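Local coordinates for phosphogluconate dehydrogenase NAD-binding putative C-terminal domain-containing protein (Sinorhizobium meliloti, PDB 4EZB), which is of unknown function but is probably an oxidoreductase of the 6-phosphogluconate dehydrogenase-like type, with a Rossmann-type domain joined to a helical one, at residues R57-A62 / P78-A83; A99-A104 / K128-G133. All coordinates share one frame; numbering follows the deposited sequence.

Contact 1. Residues R57-A62 / P78-A83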
# COMPACT_ATOMS: atom_id res chain seq x y z
N ARG A 57 -11.92 9.87 40.56
CA ARG A 57 -11.88 8.78 41.52
C ARG A 57 -11.28 9.18 42.87
O ARG A 57 -11.46 8.47 43.87
CB ARG A 57 -11.13 7.57 40.95
CG ARG A 57 -11.76 6.95 39.72
CD ARG A 57 -10.84 5.88 39.15
NE ARG A 57 -9.53 6.42 38.77
CZ ARG A 57 -8.51 5.69 38.31
NH1 ARG A 57 -8.65 4.37 38.18
NH2 ARG A 57 -7.36 6.28 37.97
N PHE A 58 -10.56 10.30 42.91
CA PHE A 58 -10.07 10.85 44.17
C PHE A 58 -11.22 11.24 45.12
O PHE A 58 -11.01 11.42 46.32
CB PHE A 58 -9.12 12.04 43.94
CG PHE A 58 -7.70 11.66 43.58
CD1 PHE A 58 -7.00 10.68 44.30
CD2 PHE A 58 -7.04 12.29 42.52
CE1 PHE A 58 -5.69 10.33 43.96
CE2 PHE A 58 -5.74 11.94 42.17
CZ PHE A 58 -5.06 10.96 42.90
N ASN A 59 -12.44 11.32 44.57
CA ASN A 59 -13.66 11.71 45.29
C ASN A 59 -14.67 10.58 45.51
O ASN A 59 -15.71 10.77 46.14
CB ASN A 59 -14.36 12.85 44.54
CG ASN A 59 -13.55 14.12 44.51
OD1 ASN A 59 -13.06 14.59 45.54
ND2 ASN A 59 -13.38 14.68 43.32
N ASP A 60 -14.36 9.41 44.95
CA ASP A 60 -15.21 8.23 45.04
C ASP A 60 -14.79 7.41 46.24
O ASP A 60 -13.67 6.91 46.25
CB ASP A 60 -15.03 7.39 43.78
CG ASP A 60 -16.02 6.26 43.69
OD1 ASP A 60 -16.48 5.74 44.72
OD2 ASP A 60 -16.34 5.89 42.56
N PRO A 61 -15.67 7.25 47.25
CA PRO A 61 -15.27 6.49 48.45
C PRO A 61 -14.77 5.07 48.14
O PRO A 61 -14.00 4.50 48.92
CB PRO A 61 -16.57 6.43 49.26
CG PRO A 61 -17.32 7.65 48.85
CD PRO A 61 -17.03 7.80 47.38
N ALA A 62 -15.19 4.52 47.00
CA ALA A 62 -14.88 3.15 46.63
C ALA A 62 -13.49 3.03 46.03
O ALA A 62 -12.93 1.94 45.99
CB ALA A 62 -15.91 2.61 45.66
N PRO A 78 -2.57 14.33 45.25
CA PRO A 78 -3.96 14.32 44.79
C PRO A 78 -4.60 15.71 44.92
O PRO A 78 -4.34 16.42 45.87
CB PRO A 78 -4.64 13.33 45.74
CG PRO A 78 -3.53 12.48 46.28
CD PRO A 78 -2.38 13.44 46.41
N LEU A 79 -5.38 16.10 43.93
CA LEU A 79 -6.12 17.33 43.99
C LEU A 79 -7.57 16.92 44.16
O LEU A 79 -8.02 15.99 43.49
CB LEU A 79 -5.93 18.13 42.69
CG LEU A 79 -4.51 18.61 42.34
CD1 LEU A 79 -4.36 18.91 40.86
CD2 LEU A 79 -4.14 19.83 43.18
N ASP A 80 -8.30 17.59 45.05
CA ASP A 80 -9.71 17.28 45.29
C ASP A 80 -10.60 17.77 44.13
O ASP A 80 -11.66 17.19 43.84
CB ASP A 80 -10.18 17.88 46.63
CG ASP A 80 -11.49 17.27 47.13
OD1 ASP A 80 -11.48 16.08 47.54
OD2 ASP A 80 -12.52 17.98 47.13
N ASP A 81 -10.14 18.83 43.46
CA ASP A 81 -10.91 19.57 42.46
C ASP A 81 -10.06 19.96 41.23
O ASP A 81 -8.82 20.08 41.31
CB ASP A 81 -11.51 20.83 43.09
CG ASP A 81 -12.54 21.49 42.21
OD1 ASP A 81 -13.47 20.80 41.75
OD2 ASP A 81 -12.42 22.71 41.95
N VAL A 82 -10.74 20.18 40.10
CA VAL A 82 -10.07 20.66 38.89
C VAL A 82 -9.38 22.03 39.11
O VAL A 82 -8.34 22.31 38.49
CB VAL A 82 -11.00 20.64 37.64
CG1 VAL A 82 -12.12 21.68 37.73
CG2 VAL A 82 -10.18 20.82 36.38
N ALA A 83 -9.92 22.84 40.02
CA ALA A 83 -9.36 24.17 40.31
C ALA A 83 -7.99 24.13 40.97
O ALA A 83 -7.31 25.15 41.03
CB ALA A 83 -10.33 24.99 41.13
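Pro78 places CB over the centre of one face of the Phe58 ring, 3.6 Å from the centroid and only 12° off the ring normal. This is a CH-pi contact: a proline C-H group sits over the pi cloud, and the two side chains cross at about a right angle. The first torsion of Phe58 (chi1 -80°, CG beside the backbone N and anti to the carbonyl carbon) carries the ring toward the strand, and the turn about CB-CG then sets its face to Pro78. A rigid proline suits the strand side, as its CB is held in place. Leu79 O approaches the same ring obliquely, 3.9 Å from Phe58 CD2. With an alanine in place of Phe58, Pro78 would probably lose the aromatic face it rests on, leaving a gap between the loop and the strand.

Toward solvent the contact turns polar. Asn59 ND2 donates to Asp80 O at 3.1 Å, with the oxygen lying in the plane of the amide and the N-H pointing nearly straight at it (158°). The amide and the Asp80 carboxylate stand almost perpendicular, and their two acceptors, Asn59 OD1 and Asp80 OD1, come within 3.0 Å without bonding.

The loop 57-62 runs from strand 50-54 into helix 64-73, whose Arg68 touches both Phe58 and Pro78, while Phe32 also meets Phe58. Strand 77-79, outermost within the chain's sheet, pairs with strand 50-54 through backbone bonds between Leu79 and Ala53. The contact thus lies where the loop entering the helix of this beta-alpha-beta crossover meets the strand leaving it, consistent with a Rossmann-type fold.

Contact 2. Residues A99-A104 / K128-G133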
# COMPACT_ATOMS: atom_id res chain seq x y z
N ALA A 99 -13.93 11.90 26.81
CA ALA A 99 -13.99 13.02 27.76
C ALA A 99 -13.13 14.24 27.38
O ALA A 99 -13.18 15.26 28.07
CB ALA A 99 -13.66 12.54 29.17
N THR A 100 -12.36 14.15 26.29
CA THR A 100 -11.40 15.19 25.90
C THR A 100 -11.89 16.66 26.05
O THR A 100 -11.28 17.46 26.77
CB THR A 100 -10.82 14.92 24.49
OG1 THR A 100 -10.11 13.68 24.50
CG2 THR A 100 -9.83 16.01 24.08
N LYS A 101 -12.97 16.98 25.36
CA LYS A 101 -13.53 18.35 25.31
C LYS A 101 -14.03 18.80 26.67
O LYS A 101 -13.67 19.88 27.16
CB LYS A 101 -14.67 18.42 24.28
CG LYS A 101 -14.22 18.30 22.82
CD LYS A 101 -15.40 18.37 21.85
CE LYS A 101 -16.16 17.05 21.76
NZ LYS A 101 -17.40 17.13 20.94
N ALA A 102 -14.84 17.95 27.30
CA ALA A 102 -15.32 18.16 28.67
C ALA A 102 -14.18 18.54 29.61
O ALA A 102 -14.23 19.57 30.26
CB ALA A 102 -16.06 16.93 29.18
N VAL A 103 -13.13 17.71 29.64
CA VAL A 103 -11.94 17.99 30.43
C VAL A 103 -11.39 19.37 30.11
O VAL A 103 -11.23 20.21 31.01
CB VAL A 103 -10.88 16.89 30.23
CG1 VAL A 103 -9.52 17.33 30.73
CG2 VAL A 103 -11.33 15.63 30.96
N ALA A 104 -11.14 19.63 28.83
CA ALA A 104 -10.64 20.91 28.40
C ALA A 104 -11.48 22.07 28.93
O ALA A 104 -10.95 23.06 29.43
CB ALA A 104 -10.53 20.94 26.88
N LYS A 128 -9.02 17.76 18.81
CA LYS A 128 -7.94 18.57 19.36
C LYS A 128 -8.26 20.05 19.20
O LYS A 128 -7.97 20.85 20.09
CB LYS A 128 -6.60 18.31 18.66
CG LYS A 128 -6.00 16.92 18.85
CD LYS A 128 -5.71 16.55 20.30
CE LYS A 128 -4.71 15.40 20.31
NZ LYS A 128 -4.32 15.06 21.70
N ALA A 129 -8.81 20.41 18.03
CA ALA A 129 -9.15 21.79 17.73
C ALA A 129 -10.25 22.30 18.65
O ALA A 129 -10.24 23.46 19.05
CB ALA A 129 -9.55 21.96 16.26
N LEU A 130 -11.19 21.43 19.01
CA LEU A 130 -12.26 21.82 19.93
C LEU A 130 -11.72 21.98 21.36
O LEU A 130 -12.12 22.91 22.07
CB LEU A 130 -13.45 20.86 19.84
CG LEU A 130 -14.19 20.85 18.49
CD1 LEU A 130 -14.94 19.55 18.29
CD2 LEU A 130 -15.15 22.03 18.35
N ALA A 131 -10.78 21.11 21.76
CA ALA A 131 -10.12 21.19 23.06
C ALA A 131 -9.37 22.52 23.15
O ALA A 131 -9.42 23.21 24.17
CB ALA A 131 -9.15 20.01 23.25
N ALA A 132 -8.68 22.86 22.07
CA ALA A 132 -7.91 24.09 21.98
C ALA A 132 -8.85 25.28 22.13
O ALA A 132 -8.51 26.29 22.76
CB ALA A 132 -7.18 24.16 20.65
N GLY A 133 -10.03 25.15 21.54
CA GLY A 133 -11.03 26.22 21.60
C GLY A 133 -11.55 26.46 23.00
O GLY A 133 -11.68 27.60 23.42
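Ala104 and Ala131 meet methyl to methyl, CB to CB at 4.0 Å, and Ala104 CB also rests 3.7 Å from Ala131 O. One turn earlier, Thr100 CG2 reaches the same Ala131 CB at 4.1 Å, so this single methyl is shared by two residues of the facing helix. Small side chains are what the spot allows, since the backbones come close: the CA atoms of Lys101 and Ala131 are 5.0 Å apart. On the exposed side of the pair, Lys101 lies alongside Leu130, both pointing the same way. The aliphatic CG and CD of Lys101 do the packing, CD 3.7 Å from Leu130 CB; the bend at chi3 (-79°) then turns CE and NZ off this line. No hydrogen bond crosses between the segments.

Helices 100-107 and 125-136 are the connections of two successive beta-alpha-beta crossovers, joining parallel strands 90-93, 116-119 and 141-147, as in a Rossmann-type fold. Their short segments accordingly run in nearly the same direction, 14° apart, with axes 8.5 Å from each other at closest approach.

Further out, Thr100 divides its roles: CG2 stands anti to the backbone N to face Ala131, while OG1, beside that N, hydrogen-bonds to Gly97 O just before the helix. Beneath the pair, Thr100 and Ala131 both touch Asp119 of strand 116-119, and Ala131 also meets Phe142 of strand 141-147. Lys128 NZ forms a salt bridge with Asp119 and hydrogen bonds to Asn121 O and Gly145 O.

Contacts 1 and 2 follow one another along the chain, the first closing before the second opens, and both belong to the strand-helix domain. Their centres are 21 Å apart and their nearest atoms about 6 Å, so they do not touch. Val82 and Ala83, in segment 78-83 though not part of its contact with 57-62, touch His110 in the loop after helix 100-107, which carries one side of contact 2. Contact 1 lies on the surface by the edge strand, whereas contact 2 is buried against the sheet's middle. No ligand marks a site, but Phe58 lies near, without touching, the residues of a possible Rossmann-type GxGxxA pattern, so contact 1 may border a dinucleotide pocket.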